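Local coordinates for protein carbohydrate kinase, FGGY (Rhodospirillum rubrum, PDB 3IFR) that probably phosphorylates D-xylulose at the expense of ATP, as a xylulose kinase of the FGGY carbohydrate kinase family, at residues I22-L26 with D74-G78; M85-V89 with N180-G185; T159-D165 with R175-W181; L327-A332 with R372-R377; L341-F347 with A359-G365. All coordinates share one frame. Numbering follows the deposited sequence.

Contact 1. Residues I22-L26 with D74-G78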
# COMPACT_ATOMS: atom_id res chain seq x y z
N ILE A 22 -2.92 -18.15 2.51
CA ILE A 22 -4.28 -18.65 2.65
C ILE A 22 -4.67 -19.62 1.55
O ILE A 22 -4.17 -19.54 0.40
CB ILE A 22 -5.29 -17.51 2.65
CG1 ILE A 22 -5.33 -16.89 1.25
CG2 ILE A 22 -4.90 -16.47 3.71
CD1 ILE A 22 -6.13 -15.59 1.17
N LEU A 23 -5.57 -20.54 1.92
CA LEU A 23 -6.12 -21.49 0.99
C LEU A 23 -7.57 -21.15 0.88
O LEU A 23 -8.30 -21.12 1.89
CB LEU A 23 -5.99 -22.91 1.52
CG LEU A 23 -6.48 -24.02 0.58
CD1 LEU A 23 -5.71 -24.04 -0.76
CD2 LEU A 23 -6.40 -25.41 1.23
N VAL A 24 -8.00 -20.91 -0.35
CA VAL A 24 -9.39 -20.56 -0.60
C VAL A 24 -10.02 -21.61 -1.47
O VAL A 24 -9.42 -22.07 -2.46
CB VAL A 24 -9.48 -19.23 -1.37
CG1 VAL A 24 -10.91 -18.95 -1.76
CG2 VAL A 24 -8.83 -18.10 -0.58
N ARG A 25 -11.22 -22.01 -1.09
CA ARG A 25 -12.06 -22.81 -1.97
C ARG A 25 -13.03 -21.82 -2.58
O ARG A 25 -13.77 -21.14 -1.85
CB ARG A 25 -12.84 -23.84 -1.16
CG ARG A 25 -14.04 -24.54 -1.88
CD ARG A 25 -15.00 -25.17 -0.85
NE ARG A 25 -14.23 -25.74 0.27
CZ ARG A 25 -14.67 -25.84 1.52
NH1 ARG A 25 -15.91 -25.42 1.82
NH2 ARG A 25 -13.89 -26.37 2.48
N LEU A 26 -13.01 -21.72 -3.90
CA LEU A 26 -13.92 -20.79 -4.55
C LEU A 26 -15.37 -21.32 -4.49
O LEU A 26 -15.60 -22.53 -4.55
CB LEU A 26 -13.43 -20.49 -5.96
CG LEU A 26 -12.03 -19.82 -5.85
CD1 LEU A 26 -11.15 -20.04 -7.07
CD2 LEU A 26 -12.09 -18.32 -5.48
N ASP A 74 -8.74 -32.37 1.58
CA ASP A 74 -9.26 -31.07 1.15
C ASP A 74 -8.15 -30.17 0.57
O ASP A 74 -8.23 -28.92 0.64
CB ASP A 74 -10.02 -30.36 2.27
CG ASP A 74 -10.88 -29.19 1.77
OD1 ASP A 74 -10.94 -28.15 2.48
OD2 ASP A 74 -11.49 -29.31 0.66
N TRP A 75 -7.12 -30.82 0.02
CA TRP A 75 -5.98 -30.16 -0.59
C TRP A 75 -6.03 -30.32 -2.13
O TRP A 75 -5.69 -31.37 -2.65
CB TRP A 75 -4.69 -30.81 -0.05
CG TRP A 75 -3.37 -30.21 -0.51
CD1 TRP A 75 -2.38 -30.84 -1.25
CD2 TRP A 75 -2.88 -28.89 -0.24
NE1 TRP A 75 -1.32 -29.98 -1.44
CE2 TRP A 75 -1.60 -28.78 -0.83
CE3 TRP A 75 -3.39 -27.79 0.46
CZ2 TRP A 75 -0.84 -27.62 -0.75
CZ3 TRP A 75 -2.63 -26.64 0.52
CH2 TRP A 75 -1.39 -26.56 -0.07
N ARG A 76 -6.45 -29.31 -2.86
CA ARG A 76 -6.40 -29.42 -4.32
C ARG A 76 -6.13 -28.05 -4.95
O ARG A 76 -6.92 -27.58 -5.75
CB ARG A 76 -7.71 -30.05 -4.85
CG ARG A 76 -8.95 -29.45 -4.20
CD ARG A 76 -10.34 -30.08 -4.59
NE ARG A 76 -11.24 -30.00 -3.43
CZ ARG A 76 -11.94 -28.91 -3.10
NH1 ARG A 76 -12.71 -28.90 -2.02
NH2 ARG A 76 -11.89 -27.82 -3.85
N PRO A 77 -5.02 -27.39 -4.55
CA PRO A 77 -4.71 -26.05 -5.04
C PRO A 77 -4.43 -26.05 -6.54
O PRO A 77 -3.72 -26.93 -7.02
CB PRO A 77 -3.44 -25.69 -4.25
CG PRO A 77 -2.91 -27.00 -3.82
CD PRO A 77 -4.12 -27.76 -3.46
N GLY A 78 -4.95 -25.05 -7.25
CA GLY A 78 -4.93 -25.03 -8.70
C GLY A 78 -4.12 -23.88 -9.26
O GLY A 78 -3.88 -23.81 -10.47
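Two arginines crowd round one carboxylate: R25 NE and R76 NH1 lie 4.2 Å apart, a spacing made tolerable by D74, whose carboxylate bridges both guanidinium groups. The aspartate divides its oxygens, with R76 NH1 3.0 Å from D74 OD2 in a salt bridge inside 74-78, while R25 NH2 reaches D74 OD1 at 3.4 Å, a salt bridge whose hydrogen bond is weak. R25 NE is covered by the contact and has no partner, and the R25 arm of the network is the long, weak one. Strand 18-25 and strand 77-84 belong to the same mixed sheet of the N-terminal FGGY domain, a member of the actin-like ATPase clan, but they are not neighbours: strand 8-14 runs between them, and Q8 bonds to the backbone of D74, R76 and G78. That intervening strand explains why the closest CA pair, L23 and P77, is 7.7 Å apart and why side chains make the contact. Alongside the salt bridges, L23 CD2 meets W75 CE3 at 3.9 Å and D74 O at 4.0 Å, and L23 CD1 touches P77 CB at 4.5 Å. L66 of helix 52-70 packs against both L23 and W75, closing this apolar patch over the sheet.

Contact 2. Residues M85-V89 with N180-G185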
# COMPACT_ATOMS: atom_id res chain seq x y z
N MSE A 85 5.37 -6.56 0.18
CA MSE A 85 5.70 -5.13 0.17
C MSE A 85 6.59 -4.74 -1.04
O MSE A 85 7.31 -5.57 -1.58
CB MSE A 85 6.30 -4.73 1.51
CG MSE A 85 7.83 -4.83 1.60
SE MSE A 85 8.68 -6.61 1.44
CE MSE A 85 8.54 -7.31 3.30
N LEU A 86 6.51 -3.49 -1.47
CA LEU A 86 7.36 -2.99 -2.55
C LEU A 86 7.56 -1.47 -2.40
O LEU A 86 6.83 -0.81 -1.65
CB LEU A 86 6.73 -3.30 -3.94
CG LEU A 86 5.49 -2.50 -4.39
CD1 LEU A 86 5.16 -2.72 -5.88
CD2 LEU A 86 4.27 -2.84 -3.52
N PRO A 87 8.57 -0.93 -3.08
CA PRO A 87 9.59 -1.73 -3.76
C PRO A 87 10.68 -2.12 -2.77
O PRO A 87 11.31 -1.24 -2.16
CB PRO A 87 10.17 -0.77 -4.79
CG PRO A 87 9.30 0.47 -4.75
CD PRO A 87 8.67 0.50 -3.41
N ALA A 88 10.89 -3.42 -2.57
CA ALA A 88 11.99 -3.86 -1.76
C ALA A 88 13.13 -3.95 -2.76
O ALA A 88 12.90 -4.09 -3.98
CB ALA A 88 11.70 -5.21 -1.13
N VAL A 89 14.36 -3.82 -2.27
CA VAL A 89 15.52 -3.96 -3.12
C VAL A 89 16.30 -5.19 -2.68
O VAL A 89 16.88 -5.20 -1.59
CB VAL A 89 16.44 -2.73 -3.03
CG1 VAL A 89 17.76 -2.97 -3.77
CG2 VAL A 89 15.72 -1.48 -3.57
N ASN A 180 4.81 -3.62 -11.57
CA ASN A 180 4.60 -2.59 -10.57
C ASN A 180 5.86 -2.34 -9.72
O ASN A 180 6.12 -1.22 -9.29
CB ASN A 180 3.39 -2.96 -9.71
CG ASN A 180 2.07 -2.37 -10.24
OD1 ASN A 180 2.02 -1.22 -10.72
ND2 ASN A 180 1.00 -3.16 -10.13
N TRP A 181 6.61 -3.41 -9.46
CA TRP A 181 7.90 -3.23 -8.82
C TRP A 181 8.77 -2.29 -9.71
O TRP A 181 9.36 -1.31 -9.21
CB TRP A 181 8.58 -4.59 -8.57
CG TRP A 181 9.88 -4.44 -7.91
CD1 TRP A 181 10.12 -4.38 -6.56
CD2 TRP A 181 11.16 -4.32 -8.54
NE1 TRP A 181 11.46 -4.21 -6.33
CE2 TRP A 181 12.12 -4.17 -7.53
CE3 TRP A 181 11.59 -4.31 -9.88
CZ2 TRP A 181 13.49 -4.01 -7.81
CZ3 TRP A 181 12.92 -4.16 -10.16
CH2 TRP A 181 13.86 -4.00 -9.13
N ALA A 182 8.81 -2.57 -11.02
CA ALA A 182 9.61 -1.78 -11.93
C ALA A 182 9.13 -0.32 -12.09
O ALA A 182 9.92 0.61 -12.21
CB ALA A 182 9.71 -2.49 -13.29
N LEU A 183 7.82 -0.12 -12.06
CA LEU A 183 7.22 1.20 -12.14
C LEU A 183 7.42 1.99 -10.85
O LEU A 183 7.92 3.12 -10.85
CB LEU A 183 5.72 1.03 -12.39
CG LEU A 183 4.91 1.97 -13.29
CD1 LEU A 183 3.51 2.34 -12.62
CD2 LEU A 183 5.66 3.20 -13.69
N GLU A 184 7.03 1.43 -9.71
CA GLU A 184 7.31 2.15 -8.49
C GLU A 184 8.80 2.39 -8.42
O GLU A 184 9.24 3.45 -8.02
CB GLU A 184 6.79 1.41 -7.25
CG GLU A 184 5.27 1.35 -7.23
CD GLU A 184 4.70 1.10 -5.86
OE1 GLU A 184 5.36 1.37 -4.85
OE2 GLU A 184 3.58 0.65 -5.81
N GLY A 185 9.57 1.40 -8.88
CA GLY A 185 11.01 1.45 -8.81
C GLY A 185 11.74 2.47 -9.67
O GLY A 185 12.88 2.80 -9.37
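After strand 77-84 the chain leaves the sheet as an irregular loop, and M85, a selenomethionine in this crystal, directs its carbonyl to S163 instead of to helix 179-185. L86 is the first residue to touch that helix. Its CD1 lies 3.8 Å from N180 O, 3.9 Å from W181 N and 3.7 Å from E184 OE2, so the methyl rests on the helix backbone beside the glutamate. The peptide bond leading into P87 is cis, and the sharp bend presents the proline ring to the helix: P87 CG packs 3.7 Å from E184 CB, and P87 CA lies 3.9 Å from W181 CD1. P87 and W181 are also the closest backbone pair, with CA atoms 5.5 Å apart. At A88 it is the carbonyl that takes part, accepting a nearly straight hydrogen bond from W181 NE1 (2.8 Å to A88 O, 170° at the hydrogen). E184 lies near a bound phosphate ion, probably from the crystallisation liquor, which may mark a pocket. Across to helix 179-185 the loop is held by apolar contacts and one hydrogen bond, which pairs polar atoms of two buried residues with each other.

Contact 3. Residues T159-D165 with R175-W181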
# COMPACT_ATOMS: atom_id res chain seq x y z
N THR A 159 21.35 -9.44 -10.77
CA THR A 159 19.89 -9.26 -10.73
C THR A 159 19.47 -8.37 -9.56
O THR A 159 19.89 -8.56 -8.39
CB THR A 159 19.19 -10.63 -10.61
OG1 THR A 159 19.53 -11.46 -11.73
CG2 THR A 159 17.69 -10.49 -10.50
N VAL A 160 18.64 -7.40 -9.88
CA VAL A 160 17.98 -6.61 -8.86
C VAL A 160 16.48 -6.82 -9.03
O VAL A 160 15.97 -6.80 -10.17
CB VAL A 160 18.35 -5.11 -8.96
CG1 VAL A 160 18.04 -4.56 -10.39
CG2 VAL A 160 17.60 -4.32 -7.92
N CYS A 161 15.81 -7.08 -7.91
CA CYS A 161 14.39 -7.38 -7.89
C CYS A 161 13.77 -7.07 -6.52
O CYS A 161 14.48 -6.64 -5.62
CB CYS A 161 14.14 -8.85 -8.26
SG CYS A 161 14.72 -10.06 -7.05
N GLY A 162 12.48 -7.34 -6.36
CA GLY A 162 11.77 -6.99 -5.15
C GLY A 162 11.54 -8.25 -4.36
O GLY A 162 12.03 -9.31 -4.74
N SER A 163 10.76 -8.15 -3.28
CA SER A 163 10.65 -9.26 -2.35
C SER A 163 9.88 -10.40 -2.96
O SER A 163 10.39 -11.50 -3.06
CB SER A 163 9.95 -8.83 -1.08
OG SER A 163 8.71 -8.26 -1.44
N TYR A 164 8.65 -10.15 -3.38
CA TYR A 164 7.83 -11.21 -3.95
C TYR A 164 8.42 -11.67 -5.32
O TYR A 164 8.27 -12.85 -5.70
CB TYR A 164 6.29 -10.85 -3.95
CG TYR A 164 5.90 -9.56 -4.70
CD1 TYR A 164 5.76 -9.55 -6.11
CD2 TYR A 164 5.72 -8.37 -4.01
CE1 TYR A 164 5.44 -8.36 -6.80
CE2 TYR A 164 5.39 -7.20 -4.67
CZ TYR A 164 5.25 -7.18 -6.06
OH TYR A 164 4.93 -6.00 -6.70
N ASP A 165 9.12 -10.78 -6.04
CA ASP A 165 9.79 -11.26 -7.27
C ASP A 165 10.82 -12.36 -6.91
O ASP A 165 10.98 -13.38 -7.61
CB ASP A 165 10.54 -10.15 -7.98
CG ASP A 165 9.66 -8.96 -8.34
OD1 ASP A 165 8.55 -9.16 -8.88
OD2 ASP A 165 10.12 -7.80 -8.13
N ARG A 175 12.86 -15.79 -14.41
CA ARG A 175 13.50 -14.57 -13.97
C ARG A 175 12.73 -13.35 -14.47
O ARG A 175 12.92 -12.93 -15.60
CB ARG A 175 14.93 -14.54 -14.48
CG ARG A 175 15.87 -13.59 -13.74
CD ARG A 175 17.16 -13.43 -14.56
NE ARG A 175 17.98 -12.32 -14.10
CZ ARG A 175 18.16 -11.21 -14.79
NH1 ARG A 175 17.58 -11.08 -15.96
NH2 ARG A 175 18.93 -10.26 -14.32
N VAL A 176 11.82 -12.80 -13.66
CA VAL A 176 11.07 -11.61 -14.05
C VAL A 176 10.83 -10.72 -12.85
O VAL A 176 11.02 -11.14 -11.72
CB VAL A 176 9.69 -11.95 -14.69
CG1 VAL A 176 9.86 -12.89 -15.92
CG2 VAL A 176 8.67 -12.47 -13.64
N VAL A 177 10.40 -9.49 -13.08
CA VAL A 177 9.80 -8.71 -12.01
C VAL A 177 8.39 -8.20 -12.37
O VAL A 177 8.08 -8.00 -13.54
CB VAL A 177 10.70 -7.53 -11.61
CG1 VAL A 177 11.94 -8.06 -10.99
CG2 VAL A 177 11.01 -6.67 -12.82
N ASP A 178 7.55 -8.02 -11.36
CA ASP A 178 6.27 -7.34 -11.50
C ASP A 178 6.50 -5.99 -12.19
O ASP A 178 7.45 -5.24 -11.82
CB ASP A 178 5.70 -7.12 -10.10
CG ASP A 178 4.28 -6.58 -10.08
OD1 ASP A 178 3.67 -6.35 -11.14
OD2 ASP A 178 3.78 -6.38 -8.95
N ARG A 179 5.68 -5.70 -13.21
CA ARG A 179 5.56 -4.36 -13.76
C ARG A 179 5.54 -3.33 -12.64
O ARG A 179 6.12 -2.26 -12.74
CB ARG A 179 4.20 -4.21 -14.52
CG ARG A 179 4.07 -4.90 -15.90
CD ARG A 179 2.76 -4.46 -16.68
NE ARG A 179 1.53 -4.69 -15.88
CZ ARG A 179 0.28 -4.46 -16.30
NH1 ARG A 179 -0.74 -4.72 -15.50
NH2 ARG A 179 0.03 -4.01 -17.52
N ASN A 180 4.81 -3.62 -11.57
CA ASN A 180 4.60 -2.59 -10.57
C ASN A 180 5.86 -2.34 -9.72
O ASN A 180 6.12 -1.22 -9.29
CB ASN A 180 3.39 -2.96 -9.71
CG ASN A 180 2.07 -2.37 -10.24
OD1 ASN A 180 2.02 -1.22 -10.72
ND2 ASN A 180 1.00 -3.16 -10.13
N TRP A 181 6.61 -3.41 -9.46
CA TRP A 181 7.90 -3.23 -8.82
C TRP A 181 8.77 -2.29 -9.71
O TRP A 181 9.36 -1.31 -9.21
CB TRP A 181 8.58 -4.59 -8.57
CG TRP A 181 9.88 -4.44 -7.91
CD1 TRP A 181 10.12 -4.38 -6.56
CD2 TRP A 181 11.16 -4.32 -8.54
NE1 TRP A 181 11.46 -4.21 -6.33
CE2 TRP A 181 12.12 -4.17 -7.53
CE3 TRP A 181 11.59 -4.31 -9.88
CZ2 TRP A 181 13.49 -4.01 -7.81
CZ3 TRP A 181 12.92 -4.16 -10.16
CH2 TRP A 181 13.86 -4.00 -9.13
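W181 lays one face of its indole over the backbone where strand 159-161 gives way to helix 163-172. C161 CA stands 3.8 Å from the centroid of the six-membered ring in a CH-pi contact, W181 CZ2 approaches C161 C to 3.3 Å, and G162 CA is 3.0 Å from W181 NE1. A side chain at G162 would collide with the indole, so the glycine makes room for the overlap; the NE1 proton itself goes to A88 O. The two segments repeat one pattern, a short strand running straight into a helix, within the N-terminal FGGY domain, and each helix start has an aspartate nearby. D178 is the N-cap of helix 179-185, its OD1 accepting from N180 N at 3.0 Å. D165 OD2 accepts from G162 N, the N-cap residue of the other helix, at 3.0 Å, while D165 OD1 takes D178 N at 2.9 Å and so ties the two helix starts together. Y164 OH donates to D178 OD2 at 2.6 Å. R175 NE (3.0 Å) and NH2 (2.9 Å) both donate to T159 OG1, and NH2 also bonds S208 O. Between these polar groups, C161 CB meets V177 CG1 at 3.6 Å.

Contact 4. Residues L327-A332 with R372-R377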
# COMPACT_ATOMS: atom_id res chain seq x y z
N LEU A 327 -13.26 8.76 24.04
CA LEU A 327 -13.18 9.99 23.23
C LEU A 327 -14.16 10.08 22.06
O LEU A 327 -14.61 11.18 21.73
CB LEU A 327 -11.77 10.22 22.72
CG LEU A 327 -10.83 10.40 23.90
CD1 LEU A 327 -9.39 10.11 23.49
CD2 LEU A 327 -11.04 11.82 24.50
N ASP A 328 -14.49 8.93 21.47
CA ASP A 328 -15.44 8.90 20.36
C ASP A 328 -16.76 9.38 20.89
O ASP A 328 -17.43 10.23 20.28
CB ASP A 328 -15.58 7.49 19.77
CG ASP A 328 -14.60 7.23 18.62
OD1 ASP A 328 -13.73 8.10 18.39
OD2 ASP A 328 -14.69 6.16 17.95
N ALA A 329 -17.12 8.86 22.06
CA ALA A 329 -18.36 9.23 22.73
C ALA A 329 -18.40 10.72 23.03
O ALA A 329 -19.43 11.37 22.85
CB ALA A 329 -18.54 8.43 24.02
N LEU A 330 -17.29 11.28 23.51
CA LEU A 330 -17.30 12.70 23.82
C LEU A 330 -17.52 13.48 22.54
O LEU A 330 -18.33 14.38 22.52
CB LEU A 330 -15.99 13.13 24.48
CG LEU A 330 -15.86 13.18 26.00
CD1 LEU A 330 -17.20 13.22 26.74
CD2 LEU A 330 -15.06 12.04 26.46
N ALA A 331 -16.79 13.13 21.47
CA ALA A 331 -16.87 13.90 20.23
C ALA A 331 -18.28 13.86 19.63
O ALA A 331 -18.75 14.85 19.05
CB ALA A 331 -15.82 13.40 19.20
N ALA A 332 -18.95 12.71 19.80
CA ALA A 332 -20.38 12.58 19.49
C ALA A 332 -21.23 13.75 19.99
O ALA A 332 -22.08 14.21 19.26
CB ALA A 332 -20.94 11.26 20.04
N ARG A 372 -12.16 17.95 25.82
CA ARG A 372 -11.42 16.90 25.14
C ARG A 372 -12.17 16.36 23.89
O ARG A 372 -11.56 15.98 22.89
CB ARG A 372 -10.96 15.80 26.09
CG ARG A 372 -12.08 14.99 26.67
CD ARG A 372 -11.56 14.10 27.80
NE ARG A 372 -11.26 14.90 28.97
CZ ARG A 372 -10.04 15.22 29.36
NH1 ARG A 372 -8.96 14.78 28.70
NH2 ARG A 372 -9.90 15.99 30.44
N GLY A 373 -13.49 16.42 23.93
CA GLY A 373 -14.32 16.03 22.81
C GLY A 373 -14.10 16.87 21.56
O GLY A 373 -14.02 16.33 20.48
N HIS A 374 -14.01 18.19 21.73
CA HIS A 374 -13.71 19.08 20.63
C HIS A 374 -12.34 18.77 20.04
O HIS A 374 -12.18 18.75 18.82
CB HIS A 374 -13.67 20.52 21.10
CG HIS A 374 -15.01 21.10 21.41
ND1 HIS A 374 -15.63 20.90 22.62
CD2 HIS A 374 -15.81 21.91 20.69
CE1 HIS A 374 -16.78 21.55 22.62
NE2 HIS A 374 -16.92 22.18 21.47
N LEU A 375 -11.35 18.55 20.90
CA LEU A 375 -10.01 18.26 20.39
C LEU A 375 -10.00 16.98 19.57
O LEU A 375 -9.44 16.94 18.47
CB LEU A 375 -8.94 18.17 21.51
CG LEU A 375 -8.28 19.45 22.06
CD1 LEU A 375 -6.79 19.25 22.33
CD2 LEU A 375 -8.43 20.57 21.11
N TRP A 376 -10.57 15.92 20.14
CA TRP A 376 -10.69 14.65 19.46
C TRP A 376 -11.43 14.80 18.12
O TRP A 376 -11.01 14.28 17.07
CB TRP A 376 -11.43 13.67 20.35
CG TRP A 376 -11.42 12.27 19.83
CD1 TRP A 376 -12.49 11.56 19.41
CD2 TRP A 376 -10.28 11.40 19.70
NE1 TRP A 376 -12.10 10.30 19.03
CE2 TRP A 376 -10.75 10.18 19.20
CE3 TRP A 376 -8.91 11.55 19.95
CZ2 TRP A 376 -9.89 9.10 18.93
CZ3 TRP A 376 -8.06 10.48 19.69
CH2 TRP A 376 -8.56 9.27 19.19
N ARG A 377 -12.53 15.54 18.17
CA ARG A 377 -13.36 15.73 16.99
C ARG A 377 -12.61 16.45 15.89
O ARG A 377 -12.61 16.03 14.74
CB ARG A 377 -14.62 16.51 17.34
CG ARG A 377 -15.45 16.78 16.09
CD ARG A 377 -16.91 16.85 16.42
NE ARG A 377 -17.67 16.71 15.19
CZ ARG A 377 -18.64 15.81 15.00
NH1 ARG A 377 -18.97 14.96 15.97
NH2 ARG A 377 -19.26 15.78 13.84
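Helix 322-332 crosses the start of helix 372-397 almost at right angles in the C-terminal FGGY domain, a helix-helix contact in which small residues let the backbones come close: the segment axes pass 7.6 Å apart at a signed angle of -98°, and A331 and G373 have CA atoms only 4.2 Å apart. A side chain on G373 would press against L330 O, whereas the bare CA lies 3.7 Å from L330 CB. The polar accounts at this crossing balance well. Along each helix the amides are paired in the usual way, A331 N with L327 O and R377 N with G373 O, both at 2.9 Å. The indole nitrogen of W376 donates to the first helix, NE1 reaching D328 OD1 at 2.8 Å and 168°, while D328 OD2 has a weak bond to S413. R377 shares out its guanidinium: NH1 donates to A331 O at 3.1 Å, NE forms a salt bridge with E381, and NH2 bonds to Y478. Most of the remaining contact is apolar. A331 CB touches the W376 edge at CD1, 3.8 Å away, and over the ring face L327 CB stands 3.4 Å from the centroid of the W376 five-membered ring, only 4° off its normal.

Contact 5. Residues L341-F347 with A359-G365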
# COMPACT_ATOMS: atom_id res chain seq x y z
N LEU A 341 -12.79 25.08 16.03
CA LEU A 341 -11.50 24.41 16.05
C LEU A 341 -11.12 24.08 14.62
O LEU A 341 -11.99 23.68 13.83
CB LEU A 341 -11.58 23.12 16.86
CG LEU A 341 -11.28 23.23 18.35
CD1 LEU A 341 -11.06 21.87 18.99
CD2 LEU A 341 -10.03 24.02 18.48
N VAL A 342 -9.85 24.27 14.27
CA VAL A 342 -9.36 23.83 12.97
C VAL A 342 -8.03 23.16 13.19
O VAL A 342 -7.14 23.77 13.73
CB VAL A 342 -9.15 25.00 11.99
CG1 VAL A 342 -8.83 24.47 10.61
CG2 VAL A 342 -10.36 25.90 11.96
N CYS A 343 -7.90 21.91 12.74
CA CYS A 343 -6.65 21.17 12.89
C CYS A 343 -5.96 20.82 11.54
O CYS A 343 -6.61 20.37 10.59
CB CYS A 343 -6.90 19.93 13.74
SG CYS A 343 -5.70 18.61 13.65
N LEU A 344 -4.65 21.06 11.45
CA LEU A 344 -3.83 20.48 10.41
C LEU A 344 -3.16 19.24 10.97
O LEU A 344 -2.43 19.32 11.95
CB LEU A 344 -2.77 21.47 9.96
CG LEU A 344 -3.32 22.75 9.38
CD1 LEU A 344 -2.19 23.72 9.18
CD2 LEU A 344 -4.05 22.47 8.05
N PRO A 345 -3.37 18.09 10.32
CA PRO A 345 -2.92 16.81 10.89
C PRO A 345 -1.58 16.32 10.37
O PRO A 345 -1.44 15.12 10.15
CB PRO A 345 -3.99 15.83 10.41
CG PRO A 345 -4.63 16.52 9.17
CD PRO A 345 -4.06 17.90 9.04
N TYR A 346 -0.60 17.21 10.20
CA TYR A 346 0.69 16.81 9.64
C TYR A 346 1.83 16.61 10.67
O TYR A 346 2.86 17.32 10.67
CB TYR A 346 1.08 17.78 8.52
CG TYR A 346 -0.09 18.12 7.60
CD1 TYR A 346 -0.84 17.11 6.99
CD2 TYR A 346 -0.44 19.44 7.34
CE1 TYR A 346 -1.90 17.41 6.16
CE2 TYR A 346 -1.51 19.75 6.51
CZ TYR A 346 -2.24 18.73 5.92
OH TYR A 346 -3.29 19.04 5.08
N PHE A 347 1.67 15.59 11.52
CA PHE A 347 2.59 15.31 12.61
C PHE A 347 3.95 14.72 12.21
O PHE A 347 4.94 14.83 12.96
CB PHE A 347 1.89 14.43 13.65
CG PHE A 347 0.59 15.01 14.14
CD1 PHE A 347 0.58 16.00 15.13
CD2 PHE A 347 -0.61 14.59 13.61
CE1 PHE A 347 -0.61 16.55 15.58
CE2 PHE A 347 -1.81 15.12 14.06
CZ PHE A 347 -1.81 16.11 15.04
N ALA A 359 5.40 20.46 7.11
CA ALA A 359 4.39 21.13 7.83
C ALA A 359 4.27 20.37 9.14
O ALA A 359 4.74 19.26 9.22
CB ALA A 359 3.15 21.04 7.07
N SER A 360 3.67 20.93 10.15
CA SER A 360 3.56 20.19 11.37
C SER A 360 2.19 20.26 11.93
O SER A 360 1.44 21.11 11.56
CB SER A 360 4.52 20.76 12.35
OG SER A 360 4.36 22.13 12.31
N GLY A 361 1.85 19.36 12.81
CA GLY A 361 0.54 19.35 13.46
C GLY A 361 0.15 20.73 13.97
O GLY A 361 0.96 21.41 14.62
N THR A 362 -1.06 21.16 13.63
CA THR A 362 -1.55 22.45 14.11
C THR A 362 -2.97 22.39 14.69
O THR A 362 -3.86 21.81 14.10
CB THR A 362 -1.50 23.45 12.98
OG1 THR A 362 -0.17 23.44 12.45
CG2 THR A 362 -1.85 24.84 13.47
N PHE A 363 -3.19 22.97 15.86
CA PHE A 363 -4.54 23.18 16.33
C PHE A 363 -4.73 24.65 16.52
O PHE A 363 -3.87 25.30 17.09
CB PHE A 363 -4.80 22.49 17.67
CG PHE A 363 -4.95 21.01 17.56
CD1 PHE A 363 -6.19 20.45 17.41
CD2 PHE A 363 -3.86 20.18 17.64
CE1 PHE A 363 -6.34 19.09 17.33
CE2 PHE A 363 -4.03 18.82 17.54
CZ PHE A 363 -5.28 18.28 17.39
N THR A 364 -5.85 25.18 16.05
CA THR A 364 -6.06 26.61 16.10
C THR A 364 -7.53 26.90 16.35
O THR A 364 -8.37 26.04 16.15
CB THR A 364 -5.62 27.26 14.81
OG1 THR A 364 -5.51 28.66 15.03
CG2 THR A 364 -6.65 26.97 13.71
N GLY A 365 -7.85 28.11 16.80
CA GLY A 365 -9.23 28.46 17.11
C GLY A 365 -9.63 27.97 18.49
O GLY A 365 -10.81 27.90 18.80
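A two-stranded antiparallel sheet pairs strand 342-344 with strand 362-364 in the C-terminal FGGY domain; the axes of the two strand segments pass 4.6 Å apart, and their N-to-C directions differ by 169°. V342 with T364 and L344 with T362 are hydrogen-bonded pairs: V342 N to T364 O and T364 N to V342 O at 3.0 Å, L344 N to T362 O at 2.9 Å and T362 N to L344 O at 2.8 Å. On the face carrying these four residues the side chains pack side by side: V342 CB meets T364 CG2 at 3.6 Å and L344 CB meets T362 CB at 3.8 Å, with L488 covering V342 and T364. Beyond the strands, G361 leaves a hollow for the F347 ring, whose CE1 lies 3.7 Å from G361 CA; any CB there would clash. A359 CB fits against Y346 CD2 at 3.9 Å. On the opposite face, in the non-hydrogen-bonded pair, C343 SG sits over the F363 ring, 4.0 Å from its centroid.

The five contacts fall into two groups, matching the two actin-like domains of an FGGY kinase. Contacts 1, 2 and 3 lie in the N-terminal domain, earlier in the chain; contacts 4 and 5 lie in the C-terminal domain. Contact 3 is nested within the loop closed by contact 2: their centres are about 7 Å apart, and both use helix 179-185. Contact 1 lies at the start of strand 77-84, contact 2 in the loop after its end, with centres 29 Å apart. Contact 5 is likewise nested inside contact 4, centres about 16 Å apart, touching where L341 meets H374 and L375. Between domains, centres are 33 to 49 Å apart, so no contact bridges the two.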